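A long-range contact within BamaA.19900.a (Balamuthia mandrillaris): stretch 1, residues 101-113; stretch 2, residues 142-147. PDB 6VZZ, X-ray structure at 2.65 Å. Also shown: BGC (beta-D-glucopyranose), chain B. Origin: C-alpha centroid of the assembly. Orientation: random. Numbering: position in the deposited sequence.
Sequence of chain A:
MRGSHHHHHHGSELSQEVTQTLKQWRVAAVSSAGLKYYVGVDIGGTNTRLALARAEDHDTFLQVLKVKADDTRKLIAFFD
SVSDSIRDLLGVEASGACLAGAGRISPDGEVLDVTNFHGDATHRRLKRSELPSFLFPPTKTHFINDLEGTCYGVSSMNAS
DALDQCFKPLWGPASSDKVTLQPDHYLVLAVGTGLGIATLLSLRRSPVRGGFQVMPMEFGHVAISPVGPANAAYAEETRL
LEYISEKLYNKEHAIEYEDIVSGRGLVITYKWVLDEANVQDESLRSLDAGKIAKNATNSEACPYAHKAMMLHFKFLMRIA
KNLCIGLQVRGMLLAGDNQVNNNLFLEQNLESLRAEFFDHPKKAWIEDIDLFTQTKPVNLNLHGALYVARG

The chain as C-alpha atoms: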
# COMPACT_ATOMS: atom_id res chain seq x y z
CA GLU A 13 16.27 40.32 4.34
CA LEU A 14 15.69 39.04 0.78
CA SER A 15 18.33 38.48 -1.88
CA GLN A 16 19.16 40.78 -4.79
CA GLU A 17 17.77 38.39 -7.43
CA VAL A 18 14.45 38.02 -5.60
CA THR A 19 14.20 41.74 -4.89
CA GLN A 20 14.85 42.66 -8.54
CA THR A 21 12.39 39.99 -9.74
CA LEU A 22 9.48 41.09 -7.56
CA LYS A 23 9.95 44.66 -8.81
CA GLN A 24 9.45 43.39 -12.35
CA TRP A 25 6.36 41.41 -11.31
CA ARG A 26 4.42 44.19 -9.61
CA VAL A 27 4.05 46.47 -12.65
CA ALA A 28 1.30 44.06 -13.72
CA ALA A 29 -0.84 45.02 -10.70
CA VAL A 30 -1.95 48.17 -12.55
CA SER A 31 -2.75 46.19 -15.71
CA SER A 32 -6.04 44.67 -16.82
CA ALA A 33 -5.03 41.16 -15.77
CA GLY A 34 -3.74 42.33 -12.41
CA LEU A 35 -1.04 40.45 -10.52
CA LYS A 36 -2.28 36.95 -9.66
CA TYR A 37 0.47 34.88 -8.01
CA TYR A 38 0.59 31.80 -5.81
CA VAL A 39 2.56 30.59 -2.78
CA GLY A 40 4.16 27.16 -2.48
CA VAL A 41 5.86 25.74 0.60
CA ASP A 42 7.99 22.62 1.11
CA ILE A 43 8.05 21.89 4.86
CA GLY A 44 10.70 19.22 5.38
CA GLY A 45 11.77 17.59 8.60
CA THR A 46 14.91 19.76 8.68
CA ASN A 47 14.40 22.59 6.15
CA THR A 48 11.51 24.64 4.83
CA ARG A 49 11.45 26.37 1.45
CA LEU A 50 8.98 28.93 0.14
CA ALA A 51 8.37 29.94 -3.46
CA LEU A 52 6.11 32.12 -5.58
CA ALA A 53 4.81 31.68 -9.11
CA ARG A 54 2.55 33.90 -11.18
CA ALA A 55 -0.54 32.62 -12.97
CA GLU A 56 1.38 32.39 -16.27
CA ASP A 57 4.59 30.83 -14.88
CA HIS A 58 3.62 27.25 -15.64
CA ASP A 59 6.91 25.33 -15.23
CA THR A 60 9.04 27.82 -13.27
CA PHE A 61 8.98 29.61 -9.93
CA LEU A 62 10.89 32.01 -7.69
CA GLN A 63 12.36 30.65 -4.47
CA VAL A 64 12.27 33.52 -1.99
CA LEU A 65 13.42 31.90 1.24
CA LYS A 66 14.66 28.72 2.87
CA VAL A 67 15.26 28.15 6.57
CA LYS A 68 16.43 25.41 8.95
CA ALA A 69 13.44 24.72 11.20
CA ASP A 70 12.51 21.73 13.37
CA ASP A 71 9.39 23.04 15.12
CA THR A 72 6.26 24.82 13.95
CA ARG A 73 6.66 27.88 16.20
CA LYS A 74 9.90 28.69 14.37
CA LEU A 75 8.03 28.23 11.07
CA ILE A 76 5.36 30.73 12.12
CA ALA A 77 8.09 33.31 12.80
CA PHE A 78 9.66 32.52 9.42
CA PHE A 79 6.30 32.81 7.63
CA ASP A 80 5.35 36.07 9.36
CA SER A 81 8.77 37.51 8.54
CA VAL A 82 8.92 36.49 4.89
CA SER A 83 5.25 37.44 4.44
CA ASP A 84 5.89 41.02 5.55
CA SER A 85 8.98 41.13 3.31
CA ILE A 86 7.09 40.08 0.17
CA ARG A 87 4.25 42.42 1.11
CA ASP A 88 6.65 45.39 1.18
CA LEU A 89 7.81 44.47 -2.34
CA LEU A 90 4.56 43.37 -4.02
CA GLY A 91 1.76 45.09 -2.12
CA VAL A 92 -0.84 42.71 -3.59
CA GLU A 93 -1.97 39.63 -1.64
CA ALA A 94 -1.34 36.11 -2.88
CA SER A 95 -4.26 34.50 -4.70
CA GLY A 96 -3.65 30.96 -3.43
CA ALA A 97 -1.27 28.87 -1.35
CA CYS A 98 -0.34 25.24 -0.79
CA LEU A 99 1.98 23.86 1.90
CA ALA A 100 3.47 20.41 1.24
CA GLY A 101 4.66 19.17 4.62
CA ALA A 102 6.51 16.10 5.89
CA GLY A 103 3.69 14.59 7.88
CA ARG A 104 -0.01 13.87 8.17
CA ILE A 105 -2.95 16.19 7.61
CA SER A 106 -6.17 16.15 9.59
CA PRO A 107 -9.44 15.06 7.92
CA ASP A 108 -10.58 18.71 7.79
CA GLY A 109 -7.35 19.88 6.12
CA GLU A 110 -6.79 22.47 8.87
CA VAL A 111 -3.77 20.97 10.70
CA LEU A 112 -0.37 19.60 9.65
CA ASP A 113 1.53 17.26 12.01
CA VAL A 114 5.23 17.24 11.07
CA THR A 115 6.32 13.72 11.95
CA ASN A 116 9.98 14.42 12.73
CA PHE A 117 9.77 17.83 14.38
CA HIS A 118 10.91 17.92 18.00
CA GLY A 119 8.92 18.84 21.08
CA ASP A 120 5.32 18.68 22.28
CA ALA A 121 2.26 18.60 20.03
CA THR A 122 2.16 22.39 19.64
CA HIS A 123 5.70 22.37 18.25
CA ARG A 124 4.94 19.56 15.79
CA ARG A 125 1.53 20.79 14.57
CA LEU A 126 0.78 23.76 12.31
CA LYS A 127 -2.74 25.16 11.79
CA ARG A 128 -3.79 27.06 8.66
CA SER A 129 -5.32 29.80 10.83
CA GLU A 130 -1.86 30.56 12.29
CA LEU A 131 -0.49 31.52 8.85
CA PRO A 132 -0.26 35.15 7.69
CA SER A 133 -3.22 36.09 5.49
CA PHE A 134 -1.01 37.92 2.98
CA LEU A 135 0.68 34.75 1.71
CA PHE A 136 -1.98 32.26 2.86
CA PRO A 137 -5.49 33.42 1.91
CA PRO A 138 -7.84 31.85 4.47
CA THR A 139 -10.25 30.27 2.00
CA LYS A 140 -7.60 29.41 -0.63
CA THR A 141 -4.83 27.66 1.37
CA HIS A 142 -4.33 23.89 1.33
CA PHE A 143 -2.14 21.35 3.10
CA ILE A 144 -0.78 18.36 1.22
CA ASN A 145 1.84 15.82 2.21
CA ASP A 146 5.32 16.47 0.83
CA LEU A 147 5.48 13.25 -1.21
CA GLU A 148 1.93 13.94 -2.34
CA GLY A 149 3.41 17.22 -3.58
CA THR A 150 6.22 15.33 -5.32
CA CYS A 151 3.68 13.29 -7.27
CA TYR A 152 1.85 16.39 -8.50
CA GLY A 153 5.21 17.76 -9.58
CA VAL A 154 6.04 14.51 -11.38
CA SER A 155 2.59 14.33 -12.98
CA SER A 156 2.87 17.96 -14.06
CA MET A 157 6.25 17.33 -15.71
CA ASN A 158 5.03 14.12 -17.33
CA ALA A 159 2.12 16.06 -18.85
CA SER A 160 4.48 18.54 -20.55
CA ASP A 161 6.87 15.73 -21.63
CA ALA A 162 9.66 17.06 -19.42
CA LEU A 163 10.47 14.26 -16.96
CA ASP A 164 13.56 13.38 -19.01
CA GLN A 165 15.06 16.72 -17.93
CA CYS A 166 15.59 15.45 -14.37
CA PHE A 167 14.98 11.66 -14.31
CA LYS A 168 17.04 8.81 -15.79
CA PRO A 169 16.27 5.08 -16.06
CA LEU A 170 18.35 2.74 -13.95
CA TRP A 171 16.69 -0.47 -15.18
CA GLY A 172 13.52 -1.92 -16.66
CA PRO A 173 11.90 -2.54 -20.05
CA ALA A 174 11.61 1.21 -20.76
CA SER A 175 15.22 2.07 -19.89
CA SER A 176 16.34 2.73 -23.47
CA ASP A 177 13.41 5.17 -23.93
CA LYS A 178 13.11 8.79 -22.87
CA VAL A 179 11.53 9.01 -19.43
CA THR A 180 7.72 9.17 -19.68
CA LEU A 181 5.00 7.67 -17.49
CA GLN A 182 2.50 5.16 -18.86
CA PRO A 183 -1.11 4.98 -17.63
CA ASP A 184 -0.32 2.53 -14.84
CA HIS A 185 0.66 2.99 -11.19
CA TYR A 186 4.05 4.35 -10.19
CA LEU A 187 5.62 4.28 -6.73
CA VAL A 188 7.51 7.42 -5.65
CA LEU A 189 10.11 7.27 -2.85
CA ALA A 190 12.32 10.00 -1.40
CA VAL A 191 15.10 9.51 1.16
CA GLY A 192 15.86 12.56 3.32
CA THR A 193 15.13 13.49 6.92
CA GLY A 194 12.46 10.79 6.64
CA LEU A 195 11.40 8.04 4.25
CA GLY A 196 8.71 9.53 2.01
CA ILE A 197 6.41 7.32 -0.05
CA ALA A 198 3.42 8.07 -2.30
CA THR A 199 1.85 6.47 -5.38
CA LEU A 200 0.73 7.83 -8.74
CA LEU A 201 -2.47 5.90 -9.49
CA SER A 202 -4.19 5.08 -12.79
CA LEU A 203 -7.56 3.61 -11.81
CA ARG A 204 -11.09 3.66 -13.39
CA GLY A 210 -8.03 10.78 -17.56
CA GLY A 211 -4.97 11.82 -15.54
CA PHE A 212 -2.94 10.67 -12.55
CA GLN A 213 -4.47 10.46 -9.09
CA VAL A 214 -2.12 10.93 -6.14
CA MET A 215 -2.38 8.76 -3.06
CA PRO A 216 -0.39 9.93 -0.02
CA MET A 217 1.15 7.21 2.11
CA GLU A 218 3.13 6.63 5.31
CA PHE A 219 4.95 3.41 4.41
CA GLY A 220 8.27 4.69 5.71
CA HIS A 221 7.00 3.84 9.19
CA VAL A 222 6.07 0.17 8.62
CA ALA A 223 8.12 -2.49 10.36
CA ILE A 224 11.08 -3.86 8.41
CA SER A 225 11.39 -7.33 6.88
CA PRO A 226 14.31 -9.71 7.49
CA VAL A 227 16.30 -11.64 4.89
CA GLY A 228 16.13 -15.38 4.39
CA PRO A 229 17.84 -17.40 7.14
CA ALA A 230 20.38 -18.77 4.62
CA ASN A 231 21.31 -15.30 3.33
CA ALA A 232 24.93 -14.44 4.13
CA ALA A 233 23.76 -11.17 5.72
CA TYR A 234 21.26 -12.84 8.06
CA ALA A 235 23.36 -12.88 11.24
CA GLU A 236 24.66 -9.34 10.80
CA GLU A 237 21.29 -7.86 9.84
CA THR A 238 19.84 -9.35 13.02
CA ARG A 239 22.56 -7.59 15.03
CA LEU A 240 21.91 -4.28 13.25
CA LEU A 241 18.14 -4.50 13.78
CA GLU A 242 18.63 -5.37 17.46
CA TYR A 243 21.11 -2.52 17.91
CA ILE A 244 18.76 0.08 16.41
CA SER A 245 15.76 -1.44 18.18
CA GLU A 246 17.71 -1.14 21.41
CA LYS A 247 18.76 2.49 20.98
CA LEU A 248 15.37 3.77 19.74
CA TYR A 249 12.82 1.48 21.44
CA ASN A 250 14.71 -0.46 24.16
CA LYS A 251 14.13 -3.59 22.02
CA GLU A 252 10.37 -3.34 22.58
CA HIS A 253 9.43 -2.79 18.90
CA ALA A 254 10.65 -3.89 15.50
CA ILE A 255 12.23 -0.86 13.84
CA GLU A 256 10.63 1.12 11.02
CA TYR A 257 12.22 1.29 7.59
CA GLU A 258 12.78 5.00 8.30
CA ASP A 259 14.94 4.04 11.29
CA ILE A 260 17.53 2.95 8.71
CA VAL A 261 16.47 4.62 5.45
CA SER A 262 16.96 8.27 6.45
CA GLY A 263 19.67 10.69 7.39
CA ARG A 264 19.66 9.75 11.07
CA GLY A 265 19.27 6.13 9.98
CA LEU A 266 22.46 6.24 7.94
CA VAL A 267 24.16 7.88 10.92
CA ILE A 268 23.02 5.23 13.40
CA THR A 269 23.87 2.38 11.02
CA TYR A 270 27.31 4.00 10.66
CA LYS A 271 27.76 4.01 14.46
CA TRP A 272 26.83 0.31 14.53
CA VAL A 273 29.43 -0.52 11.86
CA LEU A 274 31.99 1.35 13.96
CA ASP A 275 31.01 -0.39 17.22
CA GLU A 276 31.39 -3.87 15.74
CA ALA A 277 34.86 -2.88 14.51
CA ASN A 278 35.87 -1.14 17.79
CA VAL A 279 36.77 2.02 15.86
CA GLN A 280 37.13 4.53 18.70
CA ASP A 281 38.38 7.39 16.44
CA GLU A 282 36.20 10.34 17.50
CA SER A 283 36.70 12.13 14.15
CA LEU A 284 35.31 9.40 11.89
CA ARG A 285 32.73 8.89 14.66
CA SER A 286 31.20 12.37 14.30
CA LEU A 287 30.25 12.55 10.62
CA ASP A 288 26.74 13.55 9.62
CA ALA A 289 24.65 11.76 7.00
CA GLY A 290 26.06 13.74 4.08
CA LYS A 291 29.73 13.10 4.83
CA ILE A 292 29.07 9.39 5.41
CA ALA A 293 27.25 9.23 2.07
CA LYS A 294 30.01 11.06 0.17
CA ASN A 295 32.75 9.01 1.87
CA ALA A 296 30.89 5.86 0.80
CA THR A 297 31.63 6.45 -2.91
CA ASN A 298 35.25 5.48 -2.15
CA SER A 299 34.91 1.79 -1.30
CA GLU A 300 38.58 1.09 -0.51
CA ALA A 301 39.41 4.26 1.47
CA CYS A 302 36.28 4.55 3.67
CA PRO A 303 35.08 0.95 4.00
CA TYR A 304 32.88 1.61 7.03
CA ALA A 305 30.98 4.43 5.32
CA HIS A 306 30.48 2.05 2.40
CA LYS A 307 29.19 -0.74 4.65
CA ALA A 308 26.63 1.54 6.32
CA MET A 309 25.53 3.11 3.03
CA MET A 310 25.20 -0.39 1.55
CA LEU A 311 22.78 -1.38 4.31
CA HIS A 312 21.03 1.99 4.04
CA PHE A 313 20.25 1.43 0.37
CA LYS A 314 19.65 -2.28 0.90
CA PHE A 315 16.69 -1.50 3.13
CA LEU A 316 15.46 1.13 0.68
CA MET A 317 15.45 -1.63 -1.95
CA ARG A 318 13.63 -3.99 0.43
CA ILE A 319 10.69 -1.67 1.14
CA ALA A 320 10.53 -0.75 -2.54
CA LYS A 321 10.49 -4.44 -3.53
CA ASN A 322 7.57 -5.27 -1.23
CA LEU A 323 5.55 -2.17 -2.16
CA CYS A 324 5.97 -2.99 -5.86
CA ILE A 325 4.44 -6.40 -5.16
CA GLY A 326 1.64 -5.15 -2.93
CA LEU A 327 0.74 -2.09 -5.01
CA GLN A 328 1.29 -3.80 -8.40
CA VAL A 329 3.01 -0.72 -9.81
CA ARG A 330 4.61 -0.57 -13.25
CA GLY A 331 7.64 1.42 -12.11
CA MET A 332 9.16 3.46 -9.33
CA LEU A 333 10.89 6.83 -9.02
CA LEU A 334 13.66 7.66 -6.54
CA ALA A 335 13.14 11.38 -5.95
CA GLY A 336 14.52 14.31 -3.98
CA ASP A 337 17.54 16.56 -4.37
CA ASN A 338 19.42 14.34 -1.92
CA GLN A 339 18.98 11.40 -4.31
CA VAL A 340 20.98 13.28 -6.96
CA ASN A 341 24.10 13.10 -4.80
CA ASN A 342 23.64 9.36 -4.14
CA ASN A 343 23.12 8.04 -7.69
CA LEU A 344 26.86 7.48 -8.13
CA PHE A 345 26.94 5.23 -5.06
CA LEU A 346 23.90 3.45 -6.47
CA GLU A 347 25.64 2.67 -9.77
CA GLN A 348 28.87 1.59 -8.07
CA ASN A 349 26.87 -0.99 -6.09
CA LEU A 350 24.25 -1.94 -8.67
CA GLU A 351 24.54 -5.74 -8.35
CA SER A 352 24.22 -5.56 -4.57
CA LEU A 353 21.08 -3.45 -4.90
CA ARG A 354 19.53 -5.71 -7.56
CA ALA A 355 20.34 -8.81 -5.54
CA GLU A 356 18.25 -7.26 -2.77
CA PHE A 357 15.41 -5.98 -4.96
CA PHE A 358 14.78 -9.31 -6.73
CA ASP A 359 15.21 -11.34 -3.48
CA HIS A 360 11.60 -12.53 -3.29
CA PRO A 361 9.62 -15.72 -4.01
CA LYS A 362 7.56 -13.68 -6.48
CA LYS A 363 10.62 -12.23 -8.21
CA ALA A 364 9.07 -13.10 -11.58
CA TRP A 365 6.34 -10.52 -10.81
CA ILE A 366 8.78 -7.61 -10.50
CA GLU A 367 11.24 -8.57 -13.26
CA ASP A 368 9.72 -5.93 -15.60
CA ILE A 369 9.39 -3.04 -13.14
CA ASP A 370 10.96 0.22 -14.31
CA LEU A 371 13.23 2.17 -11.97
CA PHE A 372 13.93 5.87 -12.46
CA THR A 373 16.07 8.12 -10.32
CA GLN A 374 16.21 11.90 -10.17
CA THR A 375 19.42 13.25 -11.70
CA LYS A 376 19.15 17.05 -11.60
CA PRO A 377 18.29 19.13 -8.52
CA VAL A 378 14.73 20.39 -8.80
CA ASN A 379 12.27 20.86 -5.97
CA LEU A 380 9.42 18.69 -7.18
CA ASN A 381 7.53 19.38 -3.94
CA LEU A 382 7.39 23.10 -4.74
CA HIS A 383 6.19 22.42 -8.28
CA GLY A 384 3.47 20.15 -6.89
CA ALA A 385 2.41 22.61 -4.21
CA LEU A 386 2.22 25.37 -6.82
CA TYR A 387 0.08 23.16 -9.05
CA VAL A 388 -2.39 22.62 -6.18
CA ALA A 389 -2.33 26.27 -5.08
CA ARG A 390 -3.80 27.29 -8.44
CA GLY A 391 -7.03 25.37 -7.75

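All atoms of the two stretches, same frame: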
# COMPACT_ATOMS: atom_id res chain seq x y z
N GLY A 101 3.90 19.40 3.41
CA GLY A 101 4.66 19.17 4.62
C GLY A 101 4.96 17.71 4.89
O GLY A 101 4.23 16.82 4.45
N ALA A 102 6.02 17.46 5.65
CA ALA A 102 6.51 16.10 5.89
C ALA A 102 5.77 15.49 7.07
O ALA A 102 6.32 15.22 8.14
CB ALA A 102 8.02 16.12 6.12
N GLY A 103 4.48 15.26 6.87
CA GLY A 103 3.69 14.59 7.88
C GLY A 103 2.26 14.42 7.43
O GLY A 103 1.96 14.48 6.24
N ARG A 104 1.39 14.20 8.40
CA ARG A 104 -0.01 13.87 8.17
C ARG A 104 -0.87 15.11 8.29
O ARG A 104 -0.51 16.08 8.97
CB ARG A 104 -0.49 12.82 9.17
CG ARG A 104 0.13 11.46 8.99
CD ARG A 104 0.53 10.89 10.32
NE ARG A 104 -0.62 10.64 11.18
CZ ARG A 104 -0.79 11.18 12.39
NH1 ARG A 104 0.12 12.02 12.89
NH2 ARG A 104 -1.87 10.88 13.09
N ILE A 105 -2.03 15.06 7.64
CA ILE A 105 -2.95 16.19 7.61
C ILE A 105 -4.31 15.73 8.10
O ILE A 105 -4.80 14.67 7.69
CB ILE A 105 -3.04 16.77 6.19
CG1 ILE A 105 -1.67 17.28 5.79
CG2 ILE A 105 -4.09 17.88 6.12
CD1 ILE A 105 -1.50 17.30 4.36
N SER A 106 -4.92 16.54 8.96
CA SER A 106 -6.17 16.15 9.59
C SER A 106 -7.28 16.00 8.55
O SER A 106 -7.22 16.61 7.47
CB SER A 106 -6.56 17.19 10.63
OG SER A 106 -6.60 18.48 10.05
N PRO A 107 -8.30 15.18 8.83
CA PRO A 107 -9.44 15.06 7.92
C PRO A 107 -10.02 16.37 7.42
O PRO A 107 -10.48 16.43 6.28
CB PRO A 107 -10.46 14.29 8.77
CG PRO A 107 -9.59 13.39 9.60
CD PRO A 107 -8.32 14.15 9.88
N ASP A 108 -10.02 17.43 8.23
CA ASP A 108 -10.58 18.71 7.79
C ASP A 108 -9.57 19.59 7.06
O ASP A 108 -9.92 20.71 6.69
CB ASP A 108 -11.19 19.48 8.98
CG ASP A 108 -10.17 19.84 10.05
OD1 ASP A 108 -8.99 19.41 9.96
OD2 ASP A 108 -10.55 20.56 11.00
N GLY A 109 -8.34 19.12 6.85
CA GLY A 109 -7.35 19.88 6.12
C GLY A 109 -6.81 21.10 6.84
O GLY A 109 -6.05 21.87 6.25
N GLU A 110 -7.14 21.27 8.12
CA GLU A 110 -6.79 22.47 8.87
C GLU A 110 -5.42 22.38 9.54
O GLU A 110 -4.79 23.42 9.77
CB GLU A 110 -7.88 22.74 9.92
CG GLU A 110 -7.65 23.95 10.81
CD GLU A 110 -7.63 25.26 10.04
OE1 GLU A 110 -8.38 25.37 9.03
OE2 GLU A 110 -6.87 26.18 10.43
N VAL A 111 -4.93 21.17 9.84
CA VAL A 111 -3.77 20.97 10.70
C VAL A 111 -2.76 20.05 10.02
O VAL A 111 -3.13 18.99 9.51
CB VAL A 111 -4.18 20.37 12.07
CG1 VAL A 111 -2.97 20.28 13.00
CG2 VAL A 111 -5.31 21.17 12.69
N LEU A 112 -1.49 20.44 10.06
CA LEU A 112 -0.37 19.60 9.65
C LEU A 112 0.38 19.14 10.90
O LEU A 112 0.58 19.92 11.83
CB LEU A 112 0.58 20.36 8.71
CG LEU A 112 1.98 19.79 8.47
CD1 LEU A 112 1.95 18.52 7.61
CD2 LEU A 112 2.87 20.83 7.83
N ASP A 113 0.78 17.87 10.91
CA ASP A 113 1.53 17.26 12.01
C ASP A 113 2.86 16.81 11.40
O ASP A 113 2.91 15.82 10.66
CB ASP A 113 0.74 16.09 12.61
CG ASP A 113 1.36 15.53 13.89
OD1 ASP A 113 2.60 15.31 13.95
OD2 ASP A 113 0.60 15.28 14.85
N HIS A 142 -4.15 25.33 1.18
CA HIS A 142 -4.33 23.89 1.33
C HIS A 142 -3.06 23.23 1.83
O HIS A 142 -1.95 23.64 1.47
CB HIS A 142 -4.78 23.24 0.02
CG HIS A 142 -6.03 23.85 -0.53
ND1 HIS A 142 -7.25 23.68 0.09
CD2 HIS A 142 -6.24 24.68 -1.57
CE1 HIS A 142 -8.17 24.36 -0.58
NE2 HIS A 142 -7.58 24.97 -1.59
N PHE A 143 -3.23 22.21 2.66
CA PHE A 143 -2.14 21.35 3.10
C PHE A 143 -2.15 20.08 2.26
O PHE A 143 -3.21 19.47 2.06
CB PHE A 143 -2.30 20.97 4.57
CG PHE A 143 -1.79 22.00 5.53
CD1 PHE A 143 -0.55 22.58 5.35
CD2 PHE A 143 -2.55 22.36 6.64
CE1 PHE A 143 -0.07 23.51 6.26
CE2 PHE A 143 -2.09 23.29 7.54
CZ PHE A 143 -0.85 23.87 7.35
N ILE A 144 -0.98 19.69 1.76
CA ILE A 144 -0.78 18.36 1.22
C ILE A 144 0.48 17.79 1.86
O ILE A 144 1.28 18.51 2.46
CB ILE A 144 -0.67 18.35 -0.32
CG1 ILE A 144 0.56 19.14 -0.77
CG2 ILE A 144 -1.98 18.86 -0.94
CD1 ILE A 144 0.74 19.19 -2.27
N ASN A 145 0.62 16.47 1.77
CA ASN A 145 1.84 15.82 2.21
C ASN A 145 2.96 16.12 1.21
O ASN A 145 2.70 16.40 0.03
CB ASN A 145 1.60 14.31 2.36
CG ASN A 145 2.87 13.52 2.62
OD1 ASN A 145 3.55 13.11 1.68
ND2 ASN A 145 3.17 13.27 3.89
N ASP A 146 4.20 16.10 1.69
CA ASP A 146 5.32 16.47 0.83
C ASP A 146 5.49 15.50 -0.34
O ASP A 146 5.68 15.93 -1.48
CB ASP A 146 6.62 16.59 1.64
CG ASP A 146 6.98 15.32 2.40
OD1 ASP A 146 6.09 14.46 2.64
OD2 ASP A 146 8.16 15.18 2.79
N LEU A 147 5.39 14.19 -0.09
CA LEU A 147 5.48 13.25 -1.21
C LEU A 147 4.26 13.33 -2.11
O LEU A 147 4.36 13.12 -3.32
CB LEU A 147 5.68 11.82 -0.70
CG LEU A 147 7.12 11.32 -0.74
CD1 LEU A 147 7.58 11.11 -2.17
CD2 LEU A 147 8.04 12.30 -0.04
C2 BGC B . 6.66 11.44 7.31
C3 BGC B . 6.03 11.52 5.92
C4 BGC B . 6.96 12.27 4.98
C5 BGC B . 8.34 11.61 5.00
C6 BGC B . 9.36 12.29 4.12
C1 BGC B . 8.03 10.80 7.19
O1 BGC B . 8.61 10.62 8.43
O2 BGC B . 5.83 10.67 8.17
O3 BGC B . 4.76 12.16 5.99
O4 BGC B . 6.46 12.21 3.65
O5 BGC B . 8.84 11.61 6.34
O6 BGC B . 9.37 13.69 4.33
O HOH W 1 -5.75 21.76 3.51

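The two stretches meet in a mixed contact, a short parallel backbone pairing at a glucose site that gives way, farther along, to apolar packing around the ring of Phe 143. The pairing centres on Gly 101, which bridges to Asn 145 in parallel register. Gly 101 N donates to Ile 144 O (2.9 Å), and Asp 146 N returns a bond to Gly 101 O (2.9 Å), so both polar backbone atoms of the glycine are satisfied by residues flanking Asn 145. A CB on Gly 101 would point away from the second stretch and run into CD2 of Leu 112.

Asn 145 extends the link with its side chain. Its ND2 donates to Gly 103 O at 2.9 Å and with a nearly straight angle of 163°, and also reaches O3 of the glucose (ND2 to O3, 2.9 Å). The other end of the amide, OD1, accepts a weak capping bond from Leu 147 N (2.8 Å) at the start of the helix. Asp 146 grips the sugar through both carboxylate oxygens: glucose O4 donates to OD1 and O6 to OD2, each at a very short 2.5 Å. Ala 102 CB lies 3.5 Å from Asp 146 OD2, close beside this site.

Phe 143 gives up the most surface of any residue here. Leu 112 CB sits over one face of its ring, 3.9 Å from the centroid and only 6° off the normal, a CH-pi contact, while the carbonyl oxygens of Gly 109 and Glu 110 approach the ring edge. Ile 105 points toward the second strand, its CD1 packing 3.8 Å from Phe 143 CB and 3.2 Å from Ile 144 C. A water completes this end, donating to Gly 109 O (2.8 Å) and accepting from Phe 143 N (2.7 Å), thereby linking Gly 109 O and Phe 143 N, which are too far apart to bond directly.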